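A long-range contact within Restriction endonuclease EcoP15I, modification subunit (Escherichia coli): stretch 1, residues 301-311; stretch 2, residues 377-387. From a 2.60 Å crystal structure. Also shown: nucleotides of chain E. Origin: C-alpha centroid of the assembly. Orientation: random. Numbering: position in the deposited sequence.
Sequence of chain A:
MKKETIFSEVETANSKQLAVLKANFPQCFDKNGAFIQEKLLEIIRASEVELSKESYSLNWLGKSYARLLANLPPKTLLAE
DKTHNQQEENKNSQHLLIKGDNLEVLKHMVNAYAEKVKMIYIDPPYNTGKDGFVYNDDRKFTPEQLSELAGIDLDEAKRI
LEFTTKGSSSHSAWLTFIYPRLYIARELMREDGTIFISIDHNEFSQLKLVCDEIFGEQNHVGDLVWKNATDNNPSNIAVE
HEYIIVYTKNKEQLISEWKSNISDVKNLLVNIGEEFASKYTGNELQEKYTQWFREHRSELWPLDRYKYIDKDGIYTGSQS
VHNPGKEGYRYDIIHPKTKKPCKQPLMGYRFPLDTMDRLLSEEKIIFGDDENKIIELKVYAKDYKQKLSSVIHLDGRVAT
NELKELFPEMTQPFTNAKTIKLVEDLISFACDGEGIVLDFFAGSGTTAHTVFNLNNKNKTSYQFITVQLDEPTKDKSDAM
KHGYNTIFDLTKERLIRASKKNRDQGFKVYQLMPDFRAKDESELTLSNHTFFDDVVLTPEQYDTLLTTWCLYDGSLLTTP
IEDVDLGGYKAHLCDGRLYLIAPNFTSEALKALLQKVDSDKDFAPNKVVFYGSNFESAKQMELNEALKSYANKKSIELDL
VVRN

Stretch 1 301-311: WPLDRYKYIDK
Stretch 2, residues 377-387: LKVYAKDYKQK

How does stretch 1 begin its contact? Trp301 (chi1 t) turns its CA-to-CB bond away from stretch 2 and donates NE1 to DT17 OP1 at 2.8 Å. A cis peptide bond then leads into Pro302 (phi/psi -98/19), whose CA-to-CB bond points toward stretch 2; its CG lies 3.4 Å from Tyr384 OH. Pro302 CA and Gln386 CA are 9.4 Å apart.

What fills the apolar centre? Leu303 (m, chi2 t) opens a type I turn ending at Tyr306. Its CD2 sits over one face of the Tyr384 ring, 3.9 Å from the centroid, in a CH-pi contact, and CD1 touches both Tyr384 CG, at 3.8 Å, and Ala381 CB, at 4.2 Å. Tyr384 (chi1 t) follows the 3-10 segment 381-383. Pro302, Leu303, Tyr306, Ala381 and Tyr384 are buried; the stretches cover 435 Å² in all.

What do the later turn residues contact? Arg305 (m) stays out of reach of stretch 2 and hydrogen-bonds DG18. The CA-to-CB bond of Tyr306 (chi1 -83°, chi2 68°) points toward stretch 2, its CA 7.1 Å from Ala381 CA: CD2 packs 3.7 Å from the apolar Ala381 CB, and OH donates to DC16 OP2 at 2.8 Å.

What locks the far end? Strand residue Asp310 (p, phi/psi -148/-175) accepts two hydrogen bonds at OD2, each 2.8 Å, from Tyr380 OH (m) and Lys378 NZ, the latter a salt bridge carried by an all-t chain.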

# COMPACT_ATOMS: atom_id res chain seq x y z
N TRP A 301 -24.30 -6.00 22.92
CA TRP A 301 -23.96 -5.80 21.53
C TRP A 301 -22.49 -6.13 21.35
O TRP A 301 -21.73 -5.75 22.18
CB TRP A 301 -24.22 -4.34 21.14
CG TRP A 301 -23.89 -4.04 19.75
CD1 TRP A 301 -24.69 -4.14 18.69
CD2 TRP A 301 -22.64 -3.62 19.25
NE1 TRP A 301 -24.05 -3.80 17.57
CE2 TRP A 301 -22.77 -3.48 17.89
CE3 TRP A 301 -21.41 -3.34 19.84
CZ2 TRP A 301 -21.73 -3.08 17.09
CZ3 TRP A 301 -20.39 -2.97 19.05
CH2 TRP A 301 -20.55 -2.83 17.70
N PRO A 302 -22.04 -6.87 20.24
CA PRO A 302 -23.03 -7.14 19.19
C PRO A 302 -23.68 -8.50 19.24
O PRO A 302 -24.15 -8.99 18.24
CB PRO A 302 -22.21 -7.07 17.90
CG PRO A 302 -20.80 -6.97 18.26
CD PRO A 302 -20.72 -7.41 19.66
N LEU A 303 -23.61 -9.14 20.38
CA LEU A 303 -24.14 -10.49 20.64
C LEU A 303 -25.47 -10.50 21.41
O LEU A 303 -25.77 -11.45 22.14
CB LEU A 303 -23.07 -11.39 21.30
CG LEU A 303 -21.70 -11.56 20.58
CD1 LEU A 303 -21.00 -12.81 21.06
CD2 LEU A 303 -21.84 -11.64 19.03
N ASP A 304 -26.30 -9.46 21.15
CA ASP A 304 -27.61 -9.21 21.77
C ASP A 304 -28.75 -10.12 21.31
O ASP A 304 -29.87 -9.96 21.79
CB ASP A 304 -28.01 -7.73 21.61
CG ASP A 304 -28.10 -7.27 20.17
OD1 ASP A 304 -27.04 -6.88 19.61
OD2 ASP A 304 -29.22 -7.29 19.61
N ARG A 305 -28.49 -11.04 20.37
CA ARG A 305 -29.44 -12.03 19.84
C ARG A 305 -28.96 -13.48 20.15
O ARG A 305 -29.38 -14.44 19.50
CB ARG A 305 -29.72 -11.80 18.35
CG ARG A 305 -30.48 -10.53 18.07
CD ARG A 305 -30.94 -10.46 16.60
NE ARG A 305 -31.28 -9.09 16.22
CZ ARG A 305 -31.89 -8.73 15.09
NH1 ARG A 305 -32.30 -9.65 14.23
NH2 ARG A 305 -32.10 -7.45 14.82
N TYR A 306 -28.08 -13.62 21.16
CA TYR A 306 -27.57 -14.91 21.61
C TYR A 306 -28.44 -15.31 22.78
O TYR A 306 -27.99 -15.39 23.93
CB TYR A 306 -26.05 -14.82 21.94
CG TYR A 306 -25.18 -14.95 20.70
CD1 TYR A 306 -25.16 -13.96 19.72
CD2 TYR A 306 -24.45 -16.11 20.47
CE1 TYR A 306 -24.43 -14.11 18.54
CE2 TYR A 306 -23.70 -16.27 19.30
CZ TYR A 306 -23.67 -15.25 18.35
OH TYR A 306 -22.93 -15.40 17.21
N LYS A 307 -29.75 -15.51 22.46
CA LYS A 307 -30.86 -15.82 23.36
C LYS A 307 -30.90 -17.25 23.84
O LYS A 307 -31.46 -17.49 24.92
CB LYS A 307 -32.22 -15.45 22.70
CG LYS A 307 -32.58 -16.23 21.42
CD LYS A 307 -34.06 -16.08 21.06
CE LYS A 307 -34.27 -15.76 19.60
NZ LYS A 307 -35.27 -16.64 18.93
N TYR A 308 -30.39 -18.20 23.03
CA TYR A 308 -30.42 -19.64 23.35
C TYR A 308 -29.24 -20.14 24.18
O TYR A 308 -28.17 -19.53 24.16
CB TYR A 308 -30.55 -20.50 22.09
CG TYR A 308 -31.70 -20.16 21.17
CD1 TYR A 308 -33.02 -20.37 21.57
CD2 TYR A 308 -31.47 -19.73 19.87
CE1 TYR A 308 -34.09 -20.10 20.70
CE2 TYR A 308 -32.52 -19.47 18.99
CZ TYR A 308 -33.83 -19.64 19.42
OH TYR A 308 -34.87 -19.36 18.56
N ILE A 309 -29.45 -21.26 24.89
CA ILE A 309 -28.43 -21.91 25.73
C ILE A 309 -28.65 -23.43 25.88
O ILE A 309 -29.79 -23.89 25.92
CB ILE A 309 -28.23 -21.19 27.11
CG1 ILE A 309 -26.87 -21.55 27.76
CG2 ILE A 309 -29.43 -21.41 28.05
CD1 ILE A 309 -26.50 -21.04 29.29
N ASP A 310 -27.53 -24.18 25.98
CA ASP A 310 -27.45 -25.62 26.29
C ASP A 310 -26.14 -25.89 27.07
O ASP A 310 -25.44 -24.93 27.40
CB ASP A 310 -27.64 -26.51 25.04
CG ASP A 310 -26.55 -26.52 23.99
OD1 ASP A 310 -25.36 -26.34 24.35
OD2 ASP A 310 -26.86 -26.84 22.82
N LYS A 311 -25.81 -27.18 27.37
CA LYS A 311 -24.60 -27.57 28.10
C LYS A 311 -23.26 -27.12 27.45
O LYS A 311 -22.28 -26.88 28.19
CB LYS A 311 -24.59 -29.07 28.35
N LEU A 377 -28.68 -21.59 11.39
CA LEU A 377 -27.41 -22.20 11.75
C LEU A 377 -27.09 -21.99 13.23
O LEU A 377 -27.17 -20.86 13.73
CB LEU A 377 -26.29 -21.62 10.89
CG LEU A 377 -26.17 -22.19 9.50
CD1 LEU A 377 -25.72 -21.13 8.52
CD2 LEU A 377 -25.21 -23.38 9.50
N LYS A 378 -26.76 -23.06 13.94
CA LYS A 378 -26.41 -22.96 15.36
C LYS A 378 -24.98 -22.42 15.45
O LYS A 378 -24.03 -22.99 14.90
CB LYS A 378 -26.56 -24.33 16.04
CG LYS A 378 -26.56 -24.27 17.55
CD LYS A 378 -27.05 -25.57 18.09
CE LYS A 378 -26.67 -25.80 19.53
NZ LYS A 378 -27.31 -27.04 20.08
N VAL A 379 -24.87 -21.24 16.08
CA VAL A 379 -23.61 -20.52 16.23
C VAL A 379 -23.48 -20.13 17.70
O VAL A 379 -24.32 -19.40 18.20
CB VAL A 379 -23.54 -19.29 15.26
CG1 VAL A 379 -22.37 -18.37 15.59
CG2 VAL A 379 -23.48 -19.74 13.79
N TYR A 380 -22.42 -20.64 18.37
CA TYR A 380 -22.08 -20.39 19.79
C TYR A 380 -21.24 -19.15 19.98
O TYR A 380 -20.28 -18.92 19.25
CB TYR A 380 -21.31 -21.58 20.36
CG TYR A 380 -22.15 -22.79 20.69
CD1 TYR A 380 -22.41 -23.77 19.73
CD2 TYR A 380 -22.65 -22.99 21.98
CE1 TYR A 380 -23.15 -24.91 20.04
CE2 TYR A 380 -23.41 -24.11 22.29
CZ TYR A 380 -23.64 -25.08 21.33
OH TYR A 380 -24.37 -26.20 21.65
N ALA A 381 -21.55 -18.39 21.03
CA ALA A 381 -20.87 -17.17 21.45
C ALA A 381 -19.33 -17.29 21.64
O ALA A 381 -18.62 -16.30 21.48
CB ALA A 381 -21.51 -16.65 22.72
N LYS A 382 -18.84 -18.49 22.01
CA LYS A 382 -17.43 -18.78 22.25
C LYS A 382 -16.62 -18.70 20.95
O LYS A 382 -15.43 -18.39 20.99
CB LYS A 382 -17.24 -20.15 22.92
CG LYS A 382 -17.78 -21.35 22.13
CD LYS A 382 -17.51 -22.64 22.87
CE LYS A 382 -18.29 -23.82 22.34
NZ LYS A 382 -17.89 -24.18 20.95
N ASP A 383 -17.31 -18.99 19.81
CA ASP A 383 -16.78 -18.98 18.45
C ASP A 383 -16.80 -17.59 17.77
O ASP A 383 -16.50 -17.50 16.59
CB ASP A 383 -17.46 -20.06 17.60
CG ASP A 383 -17.01 -21.47 17.98
OD1 ASP A 383 -15.79 -21.71 18.02
OD2 ASP A 383 -17.87 -22.31 18.27
N TYR A 384 -17.12 -16.52 18.55
CA TYR A 384 -17.19 -15.13 18.10
C TYR A 384 -15.79 -14.53 17.96
O TYR A 384 -14.94 -14.66 18.86
CB TYR A 384 -18.07 -14.27 19.02
CG TYR A 384 -18.07 -12.80 18.67
CD1 TYR A 384 -18.67 -12.34 17.50
CD2 TYR A 384 -17.44 -11.87 19.49
CE1 TYR A 384 -18.64 -10.99 17.15
CE2 TYR A 384 -17.39 -10.51 19.14
CZ TYR A 384 -17.98 -10.09 17.96
OH TYR A 384 -17.94 -8.76 17.61
N LYS A 385 -15.56 -13.89 16.81
CA LYS A 385 -14.31 -13.25 16.43
C LYS A 385 -14.62 -11.81 16.09
O LYS A 385 -15.50 -11.57 15.28
CB LYS A 385 -13.66 -14.01 15.27
CG LYS A 385 -13.26 -15.46 15.65
CD LYS A 385 -11.88 -15.88 15.12
CE LYS A 385 -10.70 -15.22 15.82
NZ LYS A 385 -9.39 -15.81 15.40
N GLN A 386 -13.97 -10.85 16.77
CA GLN A 386 -14.23 -9.42 16.61
C GLN A 386 -13.44 -8.87 15.46
O GLN A 386 -12.21 -9.00 15.45
CB GLN A 386 -13.93 -8.67 17.93
CG GLN A 386 -14.13 -7.13 17.94
CD GLN A 386 -15.56 -6.67 17.83
OE1 GLN A 386 -15.95 -6.02 16.85
NE2 GLN A 386 -16.37 -6.97 18.84
N LYS A 387 -14.14 -8.28 14.49
CA LYS A 387 -13.59 -7.63 13.29
C LYS A 387 -13.23 -6.15 13.57
O LYS A 387 -13.65 -5.56 14.59
CB LYS A 387 -14.65 -7.66 12.16
CG LYS A 387 -15.85 -6.74 12.42
CD LYS A 387 -16.93 -6.84 11.40
CE LYS A 387 -17.93 -5.74 11.59
NZ LYS A 387 -19.33 -6.23 11.53
P DT E 17 -25.22 -5.89 14.95
OP1 DT E 17 -24.54 -4.57 14.92
OP2 DT E 17 -25.99 -6.32 16.15
O5' DT E 17 -26.27 -5.91 13.73
C5' DT E 17 -26.27 -5.08 12.55
C4' DT E 17 -27.70 -4.73 12.16
O4' DT E 17 -28.34 -5.78 11.42
C3' DT E 17 -28.71 -4.39 13.26
O3' DT E 17 -29.64 -3.50 12.66
C2' DT E 17 -29.40 -5.72 13.56
C1' DT E 17 -29.41 -6.34 12.16
N1 DT E 17 -29.47 -7.83 11.99
C2 DT E 17 -30.10 -8.26 10.85
O2 DT E 17 -30.53 -7.47 10.00
N3 DT E 17 -30.23 -9.63 10.75
C4 DT E 17 -29.76 -10.59 11.64
O4 DT E 17 -29.86 -11.80 11.38
C5 DT E 17 -29.16 -10.06 12.84
C7 DT E 17 -28.60 -11.01 13.84
C6 DT E 17 -29.06 -8.72 12.98
P DC E 16 -22.49 -12.71 14.73
OP1 DC E 16 -21.08 -13.00 15.09
OP2 DC E 16 -23.57 -13.60 15.21
O5' DC E 16 -22.83 -11.20 15.15
C5' DC E 16 -22.13 -10.04 14.66
C4' DC E 16 -23.02 -9.02 13.96
O4' DC E 16 -23.51 -9.52 12.70
C3' DC E 16 -24.24 -8.44 14.67
O3' DC E 16 -24.17 -7.00 14.48
C2' DC E 16 -25.43 -9.08 13.95
C1' DC E 16 -24.87 -9.16 12.54
N1 DC E 16 -25.56 -10.08 11.59
C2 DC E 16 -26.15 -9.54 10.43
O2 DC E 16 -26.11 -8.31 10.22
N3 DC E 16 -26.80 -10.41 9.57
C4 DC E 16 -26.89 -11.73 9.86
N4 DC E 16 -27.54 -12.51 8.99
C5 DC E 16 -26.31 -12.30 11.03
C6 DC E 16 -25.65 -11.44 11.84
P DG E 18 -30.07 -2.10 13.24
OP1 DG E 18 -28.98 -1.14 12.98
OP2 DG E 18 -30.71 -2.31 14.56
O5' DG E 18 -31.27 -1.72 12.26
C5' DG E 18 -31.14 -1.19 10.95
C4' DG E 18 -32.47 -1.32 10.24
O4' DG E 18 -32.79 -2.73 10.03
C3' DG E 18 -33.63 -0.75 11.01
O3' DG E 18 -34.38 0.06 10.07
C2' DG E 18 -34.39 -1.97 11.57
C1' DG E 18 -34.04 -3.10 10.60
N9 DG E 18 -33.79 -4.42 11.18
C8 DG E 18 -33.05 -4.70 12.30
N7 DG E 18 -32.91 -5.97 12.56
C5 DG E 18 -33.58 -6.59 11.53
C6 DG E 18 -33.77 -7.98 11.30
O6 DG E 18 -33.37 -8.95 11.99
N1 DG E 18 -34.52 -8.19 10.14
C2 DG E 18 -35.03 -7.21 9.33
N2 DG E 18 -35.72 -7.62 8.26
N3 DG E 18 -34.84 -5.91 9.53
C4 DG E 18 -34.12 -5.66 10.66